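PDB 3AF6: putative uncharacterized protein PH1404 from Pyrococcus horikoshii, which probably terminates transcription across the genome as a zinc-dependent ribonuclease of the metallo-beta-lactamase superfamily, cleaving the RNA that emerges from RNA polymerase. Local coordinates for residues A[89-101]-A[113-125]. Sequence-based numbering, arbitrary orientation.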
loop_
_atom_site.group_PDB
_atom_site.type_symbol
_atom_site.label_atom_id
_atom_site.label_comp_id
_atom_site.label_asym_id
_atom_site.label_seq_id
_atom_site.Cartn_x
_atom_site.Cartn_y
_atom_site.Cartn_z
ATOM N N ILE A 89 -25.877 22.781 3.137
ATOM C CA ILE A 89 -24.841 22.990 2.134
ATOM C C ILE A 89 -25.363 22.624 0.746
ATOM O O ILE A 89 -25.144 23.364 -0.215
ATOM C CB ILE A 89 -23.581 22.147 2.440
ATOM C CG1 ILE A 89 -22.587 22.258 1.279
ATOM C CG2 ILE A 89 -23.966 20.700 2.690
ATOM C CD1 ILE A 89 -21.328 21.430 1.457
ATOM N N PHE A 90 -26.049 21.485 0.647
ATOM C CA PHE A 90 -26.613 21.020 -0.624
ATOM C C PHE A 90 -27.342 22.156 -1.339
ATOM O O PHE A 90 -27.532 22.127 -2.557
ATOM C CB PHE A 90 -27.597 19.866 -0.382
ATOM C CG PHE A 90 -26.980 18.496 -0.480
ATOM C CD1 PHE A 90 -26.425 18.051 -1.678
ATOM C CD2 PHE A 90 -26.979 17.638 0.615
ATOM C CE1 PHE A 90 -25.880 16.769 -1.784
ATOM C CE2 PHE A 90 -26.437 16.355 0.520
ATOM C CZ PHE A 90 -25.887 15.922 -0.684
ATOM N N GLU A 91 -27.744 23.156 -0.562
ATOM C CA GLU A 91 -28.460 24.315 -1.075
ATOM C C GLU A 91 -27.489 25.356 -1.629
ATOM O O GLU A 91 -27.602 25.774 -2.783
ATOM C CB GLU A 91 -29.301 24.932 0.048
ATOM C CG GLU A 91 -30.294 25.994 -0.400
ATOM C CD GLU A 91 -31.058 26.602 0.763
ATOM O OE1 GLU A 91 -31.629 25.835 1.569
ATOM O OE2 GLU A 91 -31.091 27.845 0.870
ATOM N N ILE A 92 -26.531 25.763 -0.798
ATOM C CA ILE A 92 -25.541 26.768 -1.176
ATOM C C ILE A 92 -24.517 26.246 -2.186
ATOM O O ILE A 92 -23.326 26.544 -2.092
ATOM C CB ILE A 92 -24.800 27.299 0.079
ATOM C CG1 ILE A 92 -23.858 28.443 -0.307
ATOM C CG2 ILE A 92 -24.048 26.164 0.756
ATOM C CD1 ILE A 92 -23.093 29.031 0.858
ATOM N N VAL A 93 -24.986 25.468 -3.157
ATOM C CA VAL A 93 -24.105 24.913 -4.179
ATOM C C VAL A 93 -24.837 24.736 -5.506
ATOM O O VAL A 93 -25.936 24.178 -5.541
ATOM C CB VAL A 93 -23.547 23.531 -3.753
ATOM C CG1 VAL A 93 -22.666 22.960 -4.856
ATOM C CG2 VAL A 93 -22.755 23.660 -2.462
ATOM N N PRO A 94 -24.243 25.221 -6.616
ATOM C CA PRO A 94 -24.862 25.096 -7.941
ATOM C C PRO A 94 -25.199 23.629 -8.219
ATOM O O PRO A 94 -24.377 22.885 -8.756
ATOM C CB PRO A 94 -23.782 25.638 -8.873
ATOM C CG PRO A 94 -23.144 26.705 -8.036
ATOM C CD PRO A 94 -23.005 26.019 -6.692
ATOM N N LYS A 95 -26.415 23.237 -7.843
ATOM C CA LYS A 95 -26.916 21.868 -7.986
ATOM C C LYS A 95 -26.643 21.142 -9.307
ATOM O O LYS A 95 -27.051 19.990 -9.475
ATOM C CB LYS A 95 -28.420 21.845 -7.691
ATOM C CG LYS A 95 -28.780 22.330 -6.289
ATOM C CD LYS A 95 -30.285 22.364 -6.074
ATOM C CE LYS A 95 -30.634 22.903 -4.696
ATOM N NZ LYS A 95 -32.104 22.990 -4.492
ATOM N N GLU A 96 -25.962 21.804 -10.238
ATOM C CA GLU A 96 -25.639 21.188 -11.522
ATOM C C GLU A 96 -24.574 20.110 -11.341
ATOM O O GLU A 96 -24.758 18.968 -11.763
ATOM C CB GLU A 96 -25.137 22.241 -12.511
ATOM C CG GLU A 96 -23.924 23.016 -12.032
ATOM C CD GLU A 96 -23.327 23.886 -13.116
ATOM O OE1 GLU A 96 -22.394 24.657 -12.811
ATOM O OE2 GLU A 96 -23.786 23.797 -14.275
ATOM N N ALA A 97 -23.463 20.483 -10.712
ATOM C CA ALA A 97 -22.362 19.556 -10.466
ATOM C C ALA A 97 -22.840 18.384 -9.613
ATOM O O ALA A 97 -22.723 18.408 -8.387
ATOM C CB ALA A 97 -21.217 20.282 -9.771
ATOM N N GLU A 98 -23.377 17.364 -10.278
ATOM C CA GLU A 98 -23.893 16.171 -9.616
ATOM C C GLU A 98 -23.081 15.744 -8.397
ATOM O O GLU A 98 -22.035 15.108 -8.526
ATOM C CB GLU A 98 -23.967 15.014 -10.619
ATOM C CG GLU A 98 -24.330 13.668 -10.001
ATOM C CD GLU A 98 -25.677 13.678 -9.303
ATOM O OE1 GLU A 98 -26.030 12.653 -8.681
ATOM O OE2 GLU A 98 -26.385 14.704 -9.380
ATOM N N ILE A 99 -23.575 16.094 -7.214
ATOM C CA ILE A 99 -22.911 15.747 -5.962
ATOM C C ILE A 99 -23.404 14.381 -5.489
ATOM O O ILE A 99 -24.352 14.284 -4.708
ATOM C CB ILE A 99 -23.203 16.803 -4.871
ATOM C CG1 ILE A 99 -22.727 18.180 -5.348
ATOM C CG2 ILE A 99 -22.515 16.420 -3.568
ATOM C CD1 ILE A 99 -23.036 19.310 -4.390
ATOM N N THR A 100 -22.750 13.328 -5.971
ATOM C CA THR A 100 -23.122 11.959 -5.623
ATOM C C THR A 100 -23.191 11.715 -4.115
ATOM O O THR A 100 -24.180 11.179 -3.611
ATOM C CB THR A 100 -22.138 10.939 -6.251
ATOM O OG1 THR A 100 -22.603 9.607 -6.000
ATOM C CG2 THR A 100 -20.748 11.097 -5.660
ATOM N N ASN A 101 -22.146 12.114 -3.398
ATOM C CA ASN A 101 -22.096 11.921 -1.955
ATOM C C ASN A 101 -21.699 13.197 -1.224
ATOM O O ASN A 101 -21.642 14.272 -1.821
ATOM C CB ASN A 101 -21.107 10.800 -1.614
ATOM C CG ASN A 101 -21.481 9.476 -2.259
ATOM O OD1 ASN A 101 -22.524 8.892 -1.952
ATOM N ND2 ASN A 101 -20.628 8.994 -3.158
ATOM N N ILE A 113 -16.977 16.939 -0.380
ATOM C CA ILE A 113 -17.984 17.134 -1.418
ATOM C C ILE A 113 -17.625 16.303 -2.648
ATOM O O ILE A 113 -16.981 16.800 -3.574
ATOM C CB ILE A 113 -18.068 18.618 -1.846
ATOM C CG1 ILE A 113 -18.317 19.501 -0.624
ATOM C CG2 ILE A 113 -19.182 18.805 -2.869
ATOM C CD1 ILE A 113 -18.378 20.979 -0.943
ATOM N N GLU A 114 -18.041 15.040 -2.657
ATOM C CA GLU A 114 -17.748 14.159 -3.781
ATOM C C GLU A 114 -18.657 14.488 -4.959
ATOM O O GLU A 114 -19.586 13.744 -5.270
ATOM C CB GLU A 114 -17.925 12.695 -3.370
ATOM C CG GLU A 114 -17.457 11.695 -4.417
ATOM C CD GLU A 114 -17.482 10.266 -3.910
ATOM O OE1 GLU A 114 -16.816 9.985 -2.893
ATOM O OE2 GLU A 114 -18.164 9.424 -4.528
ATOM N N ALA A 115 -18.382 15.615 -5.609
ATOM C CA ALA A 115 -19.167 16.057 -6.754
ATOM C C ALA A 115 -18.595 15.487 -8.050
ATOM O O ALA A 115 -17.400 15.213 -8.146
ATOM C CB ALA A 115 -19.188 17.582 -6.815
ATOM N N LYS A 116 -19.459 15.313 -9.046
ATOM C CA LYS A 116 -19.049 14.775 -10.337
ATOM C C LYS A 116 -18.338 15.865 -11.134
ATOM O O LYS A 116 -17.507 15.579 -11.995
ATOM C CB LYS A 116 -20.276 14.270 -11.102
ATOM C CG LYS A 116 -19.968 13.376 -12.292
ATOM C CD LYS A 116 -21.239 12.719 -12.811
ATOM C CE LYS A 116 -20.944 11.734 -13.928
ATOM N NZ LYS A 116 -22.174 11.020 -14.370
ATOM N N LYS A 117 -18.674 17.115 -10.831
ATOM C CA LYS A 117 -18.076 18.269 -11.492
ATOM C C LYS A 117 -17.515 19.176 -10.398
ATOM O O LYS A 117 -18.229 20.010 -9.844
ATOM C CB LYS A 117 -19.135 19.027 -12.298
ATOM C CG LYS A 117 -20.191 18.138 -12.944
ATOM C CD LYS A 117 -19.579 17.079 -13.849
ATOM C CE LYS A 117 -20.649 16.141 -14.390
ATOM N NZ LYS A 117 -20.082 15.046 -15.226
ATOM N N PRO A 118 -16.224 19.020 -10.071
ATOM C CA PRO A 118 -15.557 19.815 -9.035
ATOM C C PRO A 118 -15.369 21.302 -9.347
ATOM O O PRO A 118 -15.349 22.133 -8.439
ATOM C CB PRO A 118 -14.227 19.090 -8.856
ATOM C CG PRO A 118 -13.940 18.606 -10.239
ATOM C CD PRO A 118 -15.281 18.060 -10.675
ATOM N N GLY A 119 -15.232 21.633 -10.627
ATOM C CA GLY A 119 -15.031 23.020 -11.011
ATOM C C GLY A 119 -16.200 23.950 -10.737
ATOM O O GLY A 119 -16.010 25.153 -10.546
ATOM N N LEU A 120 -17.410 23.398 -10.719
ATOM C CA LEU A 120 -18.615 24.189 -10.481
ATOM C C LEU A 120 -19.055 24.163 -9.020
ATOM O O LEU A 120 -20.107 24.703 -8.673
ATOM C CB LEU A 120 -19.770 23.685 -11.358
ATOM C CG LEU A 120 -19.591 23.622 -12.880
ATOM C CD1 LEU A 120 -19.121 24.974 -13.401
ATOM C CD2 LEU A 120 -18.592 22.535 -13.237
ATOM N N VAL A 121 -18.253 23.539 -8.162
ATOM C CA VAL A 121 -18.593 23.455 -6.746
ATOM C C VAL A 121 -17.568 24.161 -5.861
ATOM O O VAL A 121 -17.871 24.551 -4.733
ATOM C CB VAL A 121 -18.723 21.978 -6.291
ATOM C CG1 VAL A 121 -17.394 21.261 -6.453
ATOM C CG2 VAL A 121 -19.196 21.913 -4.847
ATOM N N ILE A 122 -16.358 24.338 -6.381
ATOM C CA ILE A 122 -15.295 24.995 -5.628
ATOM C C ILE A 122 -15.364 26.513 -5.783
ATOM O O ILE A 122 -14.793 27.258 -4.984
ATOM C CB ILE A 122 -13.905 24.489 -6.092
ATOM C CG1 ILE A 122 -12.810 25.067 -5.194
ATOM C CG2 ILE A 122 -13.667 24.866 -7.550
ATOM C CD1 ILE A 122 -11.431 24.515 -5.480
ATOM N N GLY A 123 -16.080 26.959 -6.809
ATOM C CA GLY A 123 -16.211 28.383 -7.068
ATOM C C GLY A 123 -15.533 28.750 -8.371
ATOM O O GLY A 123 -14.304 28.793 -8.442
ATOM N N LYS A 124 -16.332 29.008 -9.403
ATOM C CA LYS A 124 -15.809 29.365 -10.721
ATOM C C LYS A 124 -14.608 30.317 -10.663
ATOM O O LYS A 124 -13.766 30.320 -11.564
ATOM C CB LYS A 124 -16.921 29.972 -11.587
ATOM C CG LYS A 124 -17.704 28.950 -12.415
ATOM C CD LYS A 124 -18.478 27.958 -11.552
ATOM C CE LYS A 124 -19.649 28.622 -10.845
ATOM N NZ LYS A 124 -20.440 27.638 -10.055
ATOM N N ASN A 125 -14.529 31.119 -9.602
ATOM C CA ASN A 125 -13.427 32.060 -9.431
ATOM C C ASN A 125 -12.813 31.938 -8.038
ATOM O O ASN A 125 -12.314 32.914 -7.478
ATOM C CB ASN A 125 -13.911 33.495 -9.670
ATOM C CG ASN A 125 -15.191 33.816 -8.920
ATOM O OD1 ASN A 125 -16.270 33.338 -9.274
ATOM N ND2 ASN A 125 -15.075 34.626 -7.875
#
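In the second KH-type domain, KHb, of this archaeal CPSF, residues 97-101 run antiparallel to residues 114-117, beside strand 110-115, whose other side bonds to strand 140-144. Val121 to Asn125 begin a run that fits the VIGxxG signature, the GxxG-type loop that in KH domains binds nucleic acid. A backbone hydrogen bond links the segments: Lys116 N donates to Glu98 O at 2.6 Å, reaching it from above the carbonyl plane. Next to it the chains pass closely, and the small methyl of Ala97 suits the place, its CB lying 3.5 Å from Lys117 CB. Aliphatic side chains pack between the segments: Ile99 CG1 rests on the buried Ala115 CB at 3.9 Å, and Val93 CG1 meets Val121 CG2 at 3.6 Å. With an extended chain (chi1 173°, chi2 -178°), Ile89 carries CD1 to 3.8 Å from Ile113 CD1; Ile132 of helix 130-134 also touches Ile89, Val93 and Ile113. At the exposed border, Lys124 NZ bonds weakly to Leu120 O, its chain folded at chi2 and chi3, which puts NZ beside Pro94 CG. Buried Glu114 needs polar partners for its carboxylate: OE1 forms a salt bridge with Arg157 of helix 151-161, while Asn101 ND2 donates a hydrogen bond to Glu114 OE2 (2.9 Å), meeting it from above the carboxylate plane, the amide and carboxylate planes standing 86° apart.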